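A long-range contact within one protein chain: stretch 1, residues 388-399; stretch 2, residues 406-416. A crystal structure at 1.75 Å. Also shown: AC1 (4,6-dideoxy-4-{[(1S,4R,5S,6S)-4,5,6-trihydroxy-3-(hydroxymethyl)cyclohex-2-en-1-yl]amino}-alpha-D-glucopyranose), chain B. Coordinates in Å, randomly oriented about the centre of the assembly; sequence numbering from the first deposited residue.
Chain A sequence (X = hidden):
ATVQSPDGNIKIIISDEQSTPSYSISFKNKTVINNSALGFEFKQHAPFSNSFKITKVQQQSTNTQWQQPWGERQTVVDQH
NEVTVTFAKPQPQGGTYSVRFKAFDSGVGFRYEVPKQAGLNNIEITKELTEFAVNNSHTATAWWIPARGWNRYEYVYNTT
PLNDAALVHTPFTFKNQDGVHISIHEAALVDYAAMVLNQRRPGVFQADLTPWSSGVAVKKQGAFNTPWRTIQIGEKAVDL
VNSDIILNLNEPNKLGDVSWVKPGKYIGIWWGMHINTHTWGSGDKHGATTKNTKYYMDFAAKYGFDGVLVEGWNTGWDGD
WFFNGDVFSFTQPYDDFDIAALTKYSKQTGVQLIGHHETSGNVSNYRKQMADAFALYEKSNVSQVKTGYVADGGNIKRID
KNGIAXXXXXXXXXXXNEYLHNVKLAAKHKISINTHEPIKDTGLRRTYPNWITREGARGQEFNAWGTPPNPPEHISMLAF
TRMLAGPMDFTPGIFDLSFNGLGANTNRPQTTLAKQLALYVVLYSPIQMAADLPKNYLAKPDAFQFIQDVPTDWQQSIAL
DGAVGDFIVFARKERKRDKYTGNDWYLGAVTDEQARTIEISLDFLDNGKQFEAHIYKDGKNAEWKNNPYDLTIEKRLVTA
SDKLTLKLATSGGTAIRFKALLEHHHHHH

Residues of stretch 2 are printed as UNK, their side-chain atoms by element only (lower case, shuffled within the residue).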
# COMPACT_ATOMS: atom_id res chain seq x y z
N GLY A 388 8.98 -7.83 -9.34
CA GLY A 388 8.31 -7.02 -10.34
C GLY A 388 7.52 -7.89 -11.29
O GLY A 388 7.92 -9.01 -11.60
N TYR A 389 6.38 -7.36 -11.75
CA TYR A 389 5.47 -8.12 -12.60
C TYR A 389 4.98 -7.22 -13.74
O TYR A 389 3.78 -7.04 -13.95
CB TYR A 389 4.31 -8.67 -11.77
CG TYR A 389 4.78 -9.61 -10.67
CD1 TYR A 389 5.26 -9.11 -9.46
CD2 TYR A 389 4.76 -10.99 -10.84
CE1 TYR A 389 5.73 -9.96 -8.46
CE2 TYR A 389 5.22 -11.86 -9.84
CZ TYR A 389 5.70 -11.33 -8.65
OH TYR A 389 6.14 -12.17 -7.65
N VAL A 390 5.91 -6.65 -14.50
CA VAL A 390 5.53 -5.65 -15.51
C VAL A 390 4.84 -6.35 -16.68
O VAL A 390 5.47 -7.10 -17.43
CB VAL A 390 6.73 -4.83 -15.97
CG1 VAL A 390 6.32 -3.90 -17.12
CG2 VAL A 390 7.27 -4.01 -14.82
N ALA A 391 3.55 -6.08 -16.85
CA ALA A 391 2.74 -6.51 -17.98
C ALA A 391 1.43 -5.74 -17.89
O ALA A 391 1.02 -5.32 -16.81
CB ALA A 391 2.47 -8.02 -17.97
N ASP A 392 0.78 -5.55 -19.04
CA ASP A 392 -0.49 -4.84 -19.04
C ASP A 392 -1.53 -5.61 -18.23
O ASP A 392 -1.41 -6.81 -17.99
CB ASP A 392 -1.00 -4.65 -20.47
CG ASP A 392 -0.24 -3.59 -21.23
OD1 ASP A 392 0.75 -3.01 -20.69
OD2 ASP A 392 -0.63 -3.33 -22.40
N GLY A 393 -2.57 -4.88 -17.81
CA GLY A 393 -3.71 -5.49 -17.13
C GLY A 393 -4.20 -6.74 -17.85
O GLY A 393 -4.37 -6.73 -19.08
N GLY A 394 -4.42 -7.82 -17.11
CA GLY A 394 -4.89 -9.06 -17.70
C GLY A 394 -3.86 -9.85 -18.48
O GLY A 394 -4.22 -10.83 -19.13
N ASN A 395 -2.57 -9.47 -18.44
CA ASN A 395 -1.56 -10.11 -19.28
C ASN A 395 -0.41 -10.72 -18.48
O ASN A 395 0.70 -10.88 -19.01
CB ASN A 395 -1.04 -9.13 -20.33
CG ASN A 395 -1.99 -8.99 -21.48
OD1 ASN A 395 -1.94 -9.76 -22.42
ND2 ASN A 395 -2.89 -8.02 -21.39
N ILE A 396 -0.65 -11.09 -17.22
CA ILE A 396 0.21 -12.07 -16.59
C ILE A 396 0.25 -13.31 -17.48
O ILE A 396 -0.78 -13.75 -17.99
CB ILE A 396 -0.30 -12.42 -15.18
CG1 ILE A 396 -0.12 -11.25 -14.21
CG2 ILE A 396 0.37 -13.70 -14.65
CD1 ILE A 396 1.34 -10.98 -13.83
N LYS A 397 1.44 -13.86 -17.69
CA LYS A 397 1.60 -15.08 -18.47
C LYS A 397 1.94 -16.24 -17.54
O LYS A 397 2.91 -16.16 -16.78
CB LYS A 397 2.69 -14.91 -19.53
CG LYS A 397 2.95 -16.16 -20.36
CD LYS A 397 4.07 -15.90 -21.35
CE LYS A 397 4.44 -17.14 -22.12
NZ LYS A 397 5.44 -16.85 -23.17
N ARG A 398 1.14 -17.30 -17.60
CA ARG A 398 1.48 -18.56 -16.95
C ARG A 398 1.42 -19.68 -17.98
O ARG A 398 0.75 -19.57 -19.01
CB ARG A 398 0.55 -18.88 -15.77
CG ARG A 398 -0.87 -19.23 -16.19
CD ARG A 398 -1.76 -19.51 -14.99
NE ARG A 398 -3.11 -19.84 -15.40
CZ ARG A 398 -3.58 -21.08 -15.50
NH1 ARG A 398 -4.83 -21.28 -15.89
NH2 ARG A 398 -2.81 -22.11 -15.19
N ILE A 399 2.14 -20.76 -17.70
CA ILE A 399 2.11 -21.97 -18.50
C ILE A 399 1.35 -23.01 -17.70
O ILE A 399 1.74 -23.33 -16.56
CB ILE A 399 3.53 -22.46 -18.84
CG1 ILE A 399 4.34 -21.35 -19.50
CG2 ILE A 399 3.45 -23.67 -19.74
CD1 ILE A 399 3.79 -20.90 -20.83
N UNK A 406 -1.45 -19.19 -20.73
CA UNK A 406 -2.69 -18.52 -20.37
C UNK A 406 -2.37 -17.13 -19.87
O UNK A 406 -1.32 -16.90 -19.26
c UNK A 406 -5.34 -23.01 -21.90
n UNK A 406 -4.78 -22.45 -20.84
c UNK A 406 -3.64 -20.74 -19.52
c UNK A 406 -4.72 -21.01 -20.58
n UNK A 406 -5.32 -24.33 -22.02
c UNK A 406 -3.44 -19.27 -19.27
n UNK A 406 -5.91 -22.26 -22.84
N UNK A 407 -3.28 -16.19 -20.11
CA UNK A 407 -3.16 -14.84 -19.58
C UNK A 407 -4.08 -14.67 -18.38
O UNK A 407 -5.25 -15.06 -18.42
c UNK A 407 -2.39 -13.55 -21.61
c UNK A 407 -1.06 -13.39 -21.40
n UNK A 407 -0.48 -13.18 -22.63
c UNK A 407 -3.51 -13.80 -20.65
n UNK A 407 -2.58 -13.44 -22.97
c UNK A 407 -1.41 -13.22 -23.56
N UNK A 408 -3.54 -14.08 -17.32
CA UNK A 408 -4.28 -13.88 -16.08
C UNK A 408 -4.15 -12.43 -15.63
O UNK A 408 -3.29 -11.69 -16.10
c UNK A 408 -5.11 -16.95 -15.49
o UNK A 408 -5.17 -18.13 -15.93
c UNK A 408 -3.73 -16.30 -15.36
c UNK A 408 -3.77 -14.82 -14.97
o UNK A 408 -6.14 -16.32 -15.15
N UNK A 409 -5.02 -12.05 -14.70
CA UNK A 409 -4.97 -10.75 -14.05
C UNK A 409 -4.01 -10.78 -12.86
O UNK A 409 -3.88 -11.80 -12.17
c UNK A 409 -7.37 -6.43 -15.91
c UNK A 409 -8.94 -7.86 -17.08
c UNK A 409 -8.36 -6.64 -16.89
c UNK A 409 -7.31 -10.03 -14.66
c UNK A 409 -8.50 -8.92 -16.27
c UNK A 409 -8.18 -10.89 -15.26
c UNK A 409 -6.94 -7.48 -15.10
n UNK A 409 -8.90 -10.24 -16.24
c UNK A 409 -7.51 -8.76 -15.28
c UNK A 409 -6.35 -10.35 -13.56
N UNK A 410 -3.38 -9.63 -12.60
CA UNK A 410 -2.55 -9.50 -11.40
C UNK A 410 -3.35 -9.70 -10.12
O UNK A 410 -2.76 -10.04 -9.09
c UNK A 410 0.53 -7.76 -12.19
n UNK A 410 -1.08 -7.72 -13.67
c UNK A 410 0.06 -7.52 -14.32
n UNK A 410 1.05 -7.54 -13.44
c UNK A 410 -0.82 -7.89 -12.33
c UNK A 410 -1.90 -8.12 -11.32
N UNK A 411 -4.67 -9.49 -10.16
CA UNK A 411 -5.46 -9.51 -8.93
C UNK A 411 -6.52 -10.62 -8.92
O UNK A 411 -7.46 -10.58 -8.12
o UNK A 411 -6.54 -7.73 -10.99
c UNK A 411 -6.07 -8.13 -8.65
o UNK A 411 -7.97 -6.96 -9.51
c UNK A 411 -6.92 -7.59 -9.80
N UNK A 412 -6.37 -11.64 -9.78
CA UNK A 412 -7.21 -12.81 -9.66
C UNK A 412 -6.72 -13.77 -8.58
O UNK A 412 -5.64 -13.61 -8.00
N UNK A 413 -7.53 -14.80 -8.31
CA UNK A 413 -7.16 -15.82 -7.33
C UNK A 413 -5.81 -16.45 -7.66
O UNK A 413 -4.99 -16.69 -6.77
c UNK A 413 -8.24 -16.89 -7.25
c UNK A 413 -8.99 -19.13 -6.36
o UNK A 413 -9.68 -19.30 -7.36
n UNK A 413 -9.14 -19.85 -5.25
c UNK A 413 -7.91 -18.06 -6.33
N UNK A 414 -5.55 -16.73 -8.95
CA UNK A 414 -4.28 -17.35 -9.32
C UNK A 414 -3.10 -16.51 -8.84
O UNK A 414 -2.17 -17.03 -8.21
c UNK A 414 -1.08 -19.60 -11.52
c UNK A 414 -1.95 -16.98 -11.82
c UNK A 414 -4.20 -17.55 -10.84
c UNK A 414 -2.82 -17.93 -11.30
c UNK A 414 -0.66 -17.34 -12.21
c UNK A 414 -2.37 -19.24 -11.14
c UNK A 414 -0.23 -18.64 -12.05
N UNK A 415 -3.11 -15.21 -9.16
CA UNK A 415 -1.97 -14.37 -8.78
C UNK A 415 -1.95 -14.09 -7.29
O UNK A 415 -0.87 -13.99 -6.69
s UNK A 415 0.40 -13.83 -10.84
c UNK A 415 1.22 -12.53 -9.92
c UNK A 415 -1.30 -13.23 -10.96
c UNK A 415 -1.96 -13.07 -9.58
N UNK A 416 -3.13 -13.93 -6.67
CA UNK A 416 -3.18 -13.78 -5.21
C UNK A 416 -2.39 -14.91 -4.55
O UNK A 416 -1.55 -14.67 -3.68
c UNK A 416 -4.64 -13.73 -4.72
c UNK A 416 -5.27 -12.38 -5.06
c UNK A 416 -4.72 -14.02 -3.21
C1 AC1 B . 5.89 0.20 -17.25
O2 AC1 B . 3.78 0.22 -16.12
C2 AC1 B . 5.14 -0.23 -15.99
C4A AC1 B . 11.47 -0.90 -11.86
C3 AC1 B . 5.79 0.30 -14.74
O3 AC1 B . 5.01 -0.06 -13.59
C4 AC1 B . 7.20 -0.20 -14.65
N4A AC1 B . 7.83 0.04 -13.31
C5 AC1 B . 7.87 0.61 -15.75
O5 AC1 B . 7.38 0.10 -17.06
C6 AC1 B . 9.37 0.56 -15.75
C1B AC1 B . 8.51 -1.17 -12.71
C2B AC1 B . 9.08 -0.79 -11.19
O2B AC1 B . 8.02 -0.18 -10.46
C3B AC1 B . 10.25 -0.00 -11.26
O3B AC1 B . 10.67 0.50 -9.96
O4 AC1 B . 12.61 -0.10 -12.06
C5B AC1 B . 11.12 -1.57 -13.09
C7B AC1 B . 9.56 -1.72 -13.50
C6B AC1 B . 12.12 -2.60 -13.63
O6B AC1 B . 12.04 -3.74 -12.83
O HOH W 1 -3.69 -7.45 -14.37

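Position 406 carries three carbons, a nitrogen, then a carbon bearing two more nitrogens: a guanidinium, so Arg-406. Its backbone pairs with Arg-398 in both directions, Arg-398 N to Arg-406 O at 3.0 Å and Arg-406 N to Arg-398 O at 2.8 Å. Its CG lies over one face of the Arg-398 guanidinium, 3.9 Å from Arg-398 NH1, while its own charged end leads away.

Position 407 has one carbon and a five-membered ring of three carbons and two nitrogens, which is His-407. The ring offers a face to Asn-395 OD1, 3.7 Å from His-407 CE1. Its CA approaches Ile-396 O at 3.1 Å, the CH contact usual between antiparallel strands.

Position 408 shows three carbons, the last with two oxygens, and one oxygen meets Arg-398 NE: a carboxylate two carbons beyond CB, Glu-408. Glu-408 OE2 to Arg-398 NE is a 2.7 Å salt bridge, and Glu-408 N donates to Ile-396 O at 2.9 Å.

Position 409 has one carbon and fused rings of eight carbons and one nitrogen, hence Trp-409. Gly-394 CA sits over its six-membered ring, 3.7 Å from the centroid. A CB on Gly-394 would come within 3.4 Å of Trp-409 CZ2, and positive phi there also favours glycine.

Position 410 is again one carbon plus a five-membered ring with two nitrogens, His-410. Its NE2 donates to Tyr-389 O at 2.8 Å, nearly straight, and Ile-396 CD1 packs over its face. One water accepts from Gly-394 N and His-410 N, and also bonds His-410 ND1.

Position 411, two carbons with two oxygens on the second, is Asp-411; it touches nothing on stretch 1. Position 412 has no side chain, Gly-412, and caps the helix start. Position 413, three carbons ending in one oxygen and one nitrogen, is Gln-413, far from stretch 1.

Position 414 is one carbon and a six-carbon ring with no further atom, Phe-414; Arg-398 CD lies over its face, 3.4 Å from Phe-414 CZ. Position 415, an unbranched chain of two carbons, sulfur and carbon, is Met-415, its SD 3.8 Å from Ile-396 CG2 and its CE 4.0 Å from Tyr-389 CD2. Position 416, one carbon bearing two, is Val-416, out of reach.

The contact works in layers. An antiparallel ladder sets the register; Ile-396 and Arg-398 share a sheet face with Glu-408, and there the salt bridge and the Phe-414 ring hold Arg-398. Glycine opposite Trp-409 permits close approach, while His-410 ties down the preceding loop.

Stretch 2 (406-416) RHEWHDGQFMV
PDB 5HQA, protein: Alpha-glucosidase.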